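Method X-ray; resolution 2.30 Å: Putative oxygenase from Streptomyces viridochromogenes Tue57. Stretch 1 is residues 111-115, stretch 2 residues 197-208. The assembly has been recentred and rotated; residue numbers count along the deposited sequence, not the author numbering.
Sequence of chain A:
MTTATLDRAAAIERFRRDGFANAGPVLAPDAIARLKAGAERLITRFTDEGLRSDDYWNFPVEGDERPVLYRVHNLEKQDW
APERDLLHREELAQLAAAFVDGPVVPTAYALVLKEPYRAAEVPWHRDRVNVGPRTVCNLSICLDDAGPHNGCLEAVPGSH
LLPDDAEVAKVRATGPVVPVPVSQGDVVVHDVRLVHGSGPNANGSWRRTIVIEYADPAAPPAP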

ATOM      1  N   LEU A 111      -5.507  -4.892  -3.653  1.00 39.12           N
ATOM      2  CA  LEU A 111      -5.919  -3.566  -4.064  1.00 39.49           C
ATOM      3  C   LEU A 111      -6.631  -2.898  -2.888  1.00 44.19           C
ATOM      4  O   LEU A 111      -7.678  -3.367  -2.434  1.00 41.19           O
ATOM      5  CB  LEU A 111      -6.827  -3.639  -5.287  1.00 39.63           C
ATOM      6  CG  LEU A 111      -7.393  -2.360  -5.899  1.00 38.39           C
ATOM      7  CD1 LEU A 111      -6.321  -1.501  -6.557  1.00 38.88           C
ATOM      8  CD2 LEU A 111      -8.486  -2.699  -6.896  1.00 42.68           C
ATOM      9  N   VAL A 112      -6.040  -1.824  -2.373  1.00 41.65           N
ATOM     10  CA  VAL A 112      -6.709  -1.020  -1.369  1.00 48.69           C
ATOM     11  C   VAL A 112      -7.203   0.278  -2.015  1.00 50.15           C
ATOM     12  O   VAL A 112      -6.635   0.768  -3.012  1.00 39.83           O
ATOM     13  CB  VAL A 112      -5.799  -0.740  -0.171  1.00 48.45           C
ATOM     14  CG1 VAL A 112      -4.984  -1.987   0.142  1.00 43.71           C
ATOM     15  CG2 VAL A 112      -4.889   0.422  -0.455  1.00 48.26           C
ATOM     16  N   LEU A 113      -8.292   0.796  -1.450  1.00 45.03           N
ATOM     17  CA  LEU A 113      -9.148   1.759  -2.129  1.00 44.53           C
ATOM     18  C   LEU A 113      -9.738   2.766  -1.196  1.00 45.17           C
ATOM     19  O   LEU A 113     -10.234   2.400  -0.123  1.00 43.95           O
ATOM     20  CB  LEU A 113     -10.328   1.064  -2.810  1.00 48.80           C
ATOM     21  CG  LEU A 113     -10.047  -0.204  -3.578  1.00 46.09           C
ATOM     22  CD1 LEU A 113     -11.325  -0.907  -3.814  1.00 43.85           C
ATOM     23  CD2 LEU A 113      -9.415   0.227  -4.873  1.00 51.37           C
ATOM     24  N   LYS A 114      -9.730   4.020  -1.638  1.00 43.88           N
ATOM     25  CA  LYS A 114     -10.539   5.065  -1.037  1.00 45.45           C
ATOM     26  C   LYS A 114     -11.591   5.507  -2.041  1.00 45.61           C
ATOM     27  O   LYS A 114     -11.256   6.196  -2.998  1.00 45.47           O
ATOM     28  CB  LYS A 114      -9.679   6.256  -0.625  1.00 46.05           C
ATOM     29  CG  LYS A 114      -8.505   5.925   0.278  1.00 46.66           C
ATOM     30  CD  LYS A 114      -8.949   5.489   1.676  1.00 51.85           C
ATOM     31  CE  LYS A 114      -7.727   5.173   2.541  1.00 50.73           C
ATOM     32  NZ  LYS A 114      -8.027   5.277   3.989  1.00 50.07           N
ATOM     33  N   GLU A 115     -12.845   5.089  -1.842  1.00 48.46           N
ATOM     34  CA  GLU A 115     -13.977   5.605  -2.623  1.00 47.55           C
ATOM     35  C   GLU A 115     -14.050   7.116  -2.423  1.00 47.37           C
ATOM     36  O   GLU A 115     -13.624   7.623  -1.389  1.00 47.17           O
ATOM     37  CB  GLU A 115     -15.320   4.979  -2.194  1.00 48.89           C
ATOM     38  CG  GLU A 115     -15.487   3.470  -2.375  1.00 47.97           C
ATOM     39  CD  GLU A 115     -16.955   3.054  -2.500  1.00 47.69           C
ATOM     40  OE1 GLU A 115     -17.234   1.855  -2.692  1.00 47.40           O
ATOM     41  OE2 GLU A 115     -17.842   3.929  -2.420  1.00 51.50           O
ATOM     42  N   GLY A 197      -1.168   4.119   9.127  1.00 48.13           N
ATOM     43  CA  GLY A 197      -2.595   4.092   8.864  1.00 42.93           C
ATOM     44  C   GLY A 197      -2.874   5.020   7.700  1.00 46.03           C
ATOM     45  O   GLY A 197      -1.962   5.368   6.949  1.00 46.94           O
ATOM     46  N   SER A 198      -4.128   5.415   7.532  1.00 45.19           N
ATOM     47  CA  SER A 198      -4.479   6.422   6.535  1.00 49.69           C
ATOM     48  C   SER A 198      -5.808   7.043   6.936  1.00 50.21           C
ATOM     49  O   SER A 198      -6.665   6.363   7.487  1.00 47.59           O
ATOM     50  CB  SER A 198      -4.553   5.815   5.124  1.00 47.62           C
ATOM     51  OG  SER A 198      -5.522   4.770   5.048  1.00 47.82           O
ATOM     52  N   GLY A 199      -5.985   8.333   6.689  1.00 48.94           N
ATOM     53  CA  GLY A 199      -7.218   8.976   7.096  1.00 46.24           C
ATOM     54  C   GLY A 199      -8.376   8.669   6.169  1.00 43.14           C
ATOM     55  O   GLY A 199      -8.237   7.909   5.215  1.00 50.25           O
ATOM     56  N   PRO A 200      -9.537   9.270   6.441  1.00 50.00           N
ATOM     57  CA  PRO A 200     -10.693   9.098   5.553  1.00 51.53           C
ATOM     58  C   PRO A 200     -10.547   9.898   4.261  1.00 51.49           C
ATOM     59  O   PRO A 200      -9.778  10.861   4.217  1.00 53.13           O
ATOM     60  CB  PRO A 200     -11.866   9.633   6.393  1.00 48.81           C
ATOM     61  CG  PRO A 200     -11.231  10.624   7.326  1.00 49.25           C
ATOM     62  CD  PRO A 200      -9.848  10.098   7.625  1.00 47.85           C
ATOM     63  N   ASN A 201     -11.280   9.500   3.228  1.00 51.32           N
ATOM     64  CA  ASN A 201     -11.376  10.292   2.005  1.00 54.06           C
ATOM     65  C   ASN A 201     -12.748  10.953   1.900  1.00 55.16           C
ATOM     66  O   ASN A 201     -13.705  10.355   1.403  1.00 53.56           O
ATOM     67  CB  ASN A 201     -11.120   9.431   0.772  1.00 48.88           C
ATOM     68  CG  ASN A 201     -11.136  10.235  -0.505  1.00 52.27           C
ATOM     69  OD1 ASN A 201     -10.669  11.372  -0.541  1.00 55.47           O
ATOM     70  ND2 ASN A 201     -11.688   9.654  -1.561  1.00 48.11           N
ATOM     71  N   ALA A 202     -12.842  12.182   2.391  1.00 53.88           N
ATOM     72  CA  ALA A 202     -14.080  12.935   2.284  1.00 55.48           C
ATOM     73  C   ALA A 202     -14.136  13.664   0.952  1.00 55.96           C
ATOM     74  O   ALA A 202     -15.181  14.168   0.561  1.00 57.97           O
ATOM     75  CB  ALA A 202     -14.217  13.922   3.434  1.00 51.50           C
ATOM     76  N   ASN A 203     -13.020  13.723   0.242  1.00 52.68           N
ATOM     77  CA  ASN A 203     -13.030  14.460  -1.010  1.00 55.74           C
ATOM     78  C   ASN A 203     -13.384  13.578  -2.203  1.00 51.77           C
ATOM     79  O   ASN A 203     -13.484  12.362  -2.078  1.00 52.64           O
ATOM     80  CB  ASN A 203     -11.703  15.187  -1.199  1.00 55.42           C
ATOM     81  CG  ASN A 203     -11.687  16.542  -0.472  1.00 64.39           C
ATOM     82  OD1 ASN A 203     -12.623  17.346  -0.613  1.00 57.14           O
ATOM     83  ND2 ASN A 203     -10.654  16.778   0.338  1.00 65.07           N
ATOM     84  N   GLY A 204     -13.624  14.205  -3.347  1.00 53.67           N
ATOM     85  CA  GLY A 204     -14.289  13.546  -4.459  1.00 52.84           C
ATOM     86  C   GLY A 204     -13.476  12.618  -5.339  1.00 53.15           C
ATOM     87  O   GLY A 204     -14.001  12.066  -6.308  1.00 52.02           O
ATOM     88  N   SER A 205     -12.207  12.421  -5.004  1.00 52.30           N
ATOM     89  CA  SER A 205     -11.345  11.600  -5.844  1.00 59.75           C
ATOM     90  C   SER A 205     -11.156  10.182  -5.292  1.00 57.44           C
ATOM     91  O   SER A 205     -11.305   9.948  -4.094  1.00 56.98           O
ATOM     92  CB  SER A 205      -9.983  12.286  -6.027  1.00 58.79           C
ATOM     93  OG  SER A 205      -9.269  12.374  -4.802  1.00 68.51           O
ATOM     94  N   TRP A 206     -10.842   9.239  -6.176  1.00 51.92           N
ATOM     95  CA  TRP A 206     -10.395   7.917  -5.751  1.00 52.04           C
ATOM     96  C   TRP A 206      -8.975   7.979  -5.233  1.00 54.11           C
ATOM     97  O   TRP A 206      -8.178   8.795  -5.679  1.00 56.35           O
ATOM     98  CB  TRP A 206     -10.458   6.906  -6.901  1.00 52.27           C
ATOM     99  CG  TRP A 206     -11.829   6.672  -7.383  1.00 48.63           C
ATOM    100  CD1 TRP A 206     -12.514   7.423  -8.289  1.00 49.14           C
ATOM    101  CD2 TRP A 206     -12.713   5.629  -6.968  1.00 48.57           C
ATOM    102  NE1 TRP A 206     -13.772   6.908  -8.469  1.00 55.57           N
ATOM    103  CE2 TRP A 206     -13.923   5.810  -7.663  1.00 46.85           C
ATOM    104  CE3 TRP A 206     -12.600   4.562  -6.073  1.00 47.85           C
ATOM    105  CZ2 TRP A 206     -15.011   4.964  -7.496  1.00 46.02           C
ATOM    106  CZ3 TRP A 206     -13.683   3.720  -5.911  1.00 44.51           C
ATOM    107  CH2 TRP A 206     -14.871   3.922  -6.622  1.00 42.81           C
ATOM    108  N   ARG A 207      -8.662   7.129  -4.269  1.00 49.59           N
ATOM    109  CA  ARG A 207      -7.279   6.757  -4.073  1.00 51.22           C
ATOM    110  C   ARG A 207      -7.198   5.240  -4.272  1.00 53.55           C
ATOM    111  O   ARG A 207      -7.789   4.475  -3.516  1.00 48.13           O
ATOM    112  CB  ARG A 207      -6.745   7.169  -2.700  1.00 50.43           C
ATOM    113  CG  ARG A 207      -5.253   6.825  -2.564  1.00 56.01           C
ATOM    114  CD  ARG A 207      -4.727   6.866  -1.138  1.00 55.49           C
ATOM    115  NE  ARG A 207      -3.380   6.296  -1.063  1.00 60.77           N
ATOM    116  CZ  ARG A 207      -2.981   5.415  -0.143  1.00 60.30           C
ATOM    117  NH1 ARG A 207      -3.827   5.005   0.794  1.00 55.17           N
ATOM    118  NH2 ARG A 207      -1.733   4.950  -0.153  1.00 58.93           N
ATOM    119  N   ARG A 208      -6.491   4.820  -5.316  1.00 50.60           N
ATOM    120  CA  ARG A 208      -6.343   3.414  -5.617  1.00 44.90           C
ATOM    121  C   ARG A 208      -4.879   3.030  -5.547  1.00 46.90           C
ATOM    122  O   ARG A 208      -4.029   3.696  -6.122  1.00 46.33           O
ATOM    123  CB  ARG A 208      -6.900   3.085  -6.997  1.00 47.93           C
ATOM    124  CG  ARG A 208      -8.278   3.656  -7.295  1.00 50.13           C
ATOM    125  CD  ARG A 208      -8.685   3.246  -8.689  1.00 55.79           C
ATOM    126  NE  ARG A 208      -9.686   4.102  -9.317  1.00 56.28           N
ATOM    127  CZ  ARG A 208      -9.423   5.282  -9.864  1.00 55.30           C
ATOM    128  NH1 ARG A 208      -8.198   5.775  -9.820  1.00 54.45           N
ATOM    129  NH2 ARG A 208     -10.395   5.978 -10.438  1.00 60.62           N
TER

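Stretch 1 ends a β-strand (111-114), and stretch 2 leaves one strand at S198, loops through 199-206 and enters another at R207. The strand at 207-208 lies antiparallel to stretch 1. K114 and R207 form a hydrogen-bonded pair: K114 N donates to R207 O at 2.7 Å, and R207 N donates to K114 O at 3.0 Å, both nearly linear. L113 and R208 form the neighbouring non-hydrogen-bonded pair. Each carbonyl of the bonded pair also receives a CA-H...O contact, R207 O from L113 CA at 3.3 Å and K114 O from W206 CA at 3.4 Å, as is common where antiparallel strands run close.

Side chains alternate across the sheet. On the face bearing L113 and R208, L113 CD2 meets R208 CG at 4.3 Å, leucine packing against the aliphatic part of arginine while the end of the arginine leads away. On the face of K114 and R207, K114 CG lies 3.7 Å from R207 CB, so these two cationic residues touch through methylenes; K114 CB also packs 3.8 Å from N201 CB. The long lysine chain then reaches back to the start of stretch 2, where K114 NZ donates to S198 OG at 2.8 Å and to G199 O at 2.9 Å. An ammonium group suits this site because it can serve several oxygen acceptors at once, in a residue that is buried.

N201 ties down the loop. Its amide donates from N201 ND2 to E115 O at 2.8 Å and to S205 O at 2.6 Å, so one NH2 group joins the end of stretch 1 to the far side of the loop. Beyond the last bridge, the W206 indole packs against E115, with W206 CZ3 3.8 Å from E115 CA and 4.0 Å from E115 CG; the glutamate carboxylate is hydrogen-bonded elsewhere in the structure.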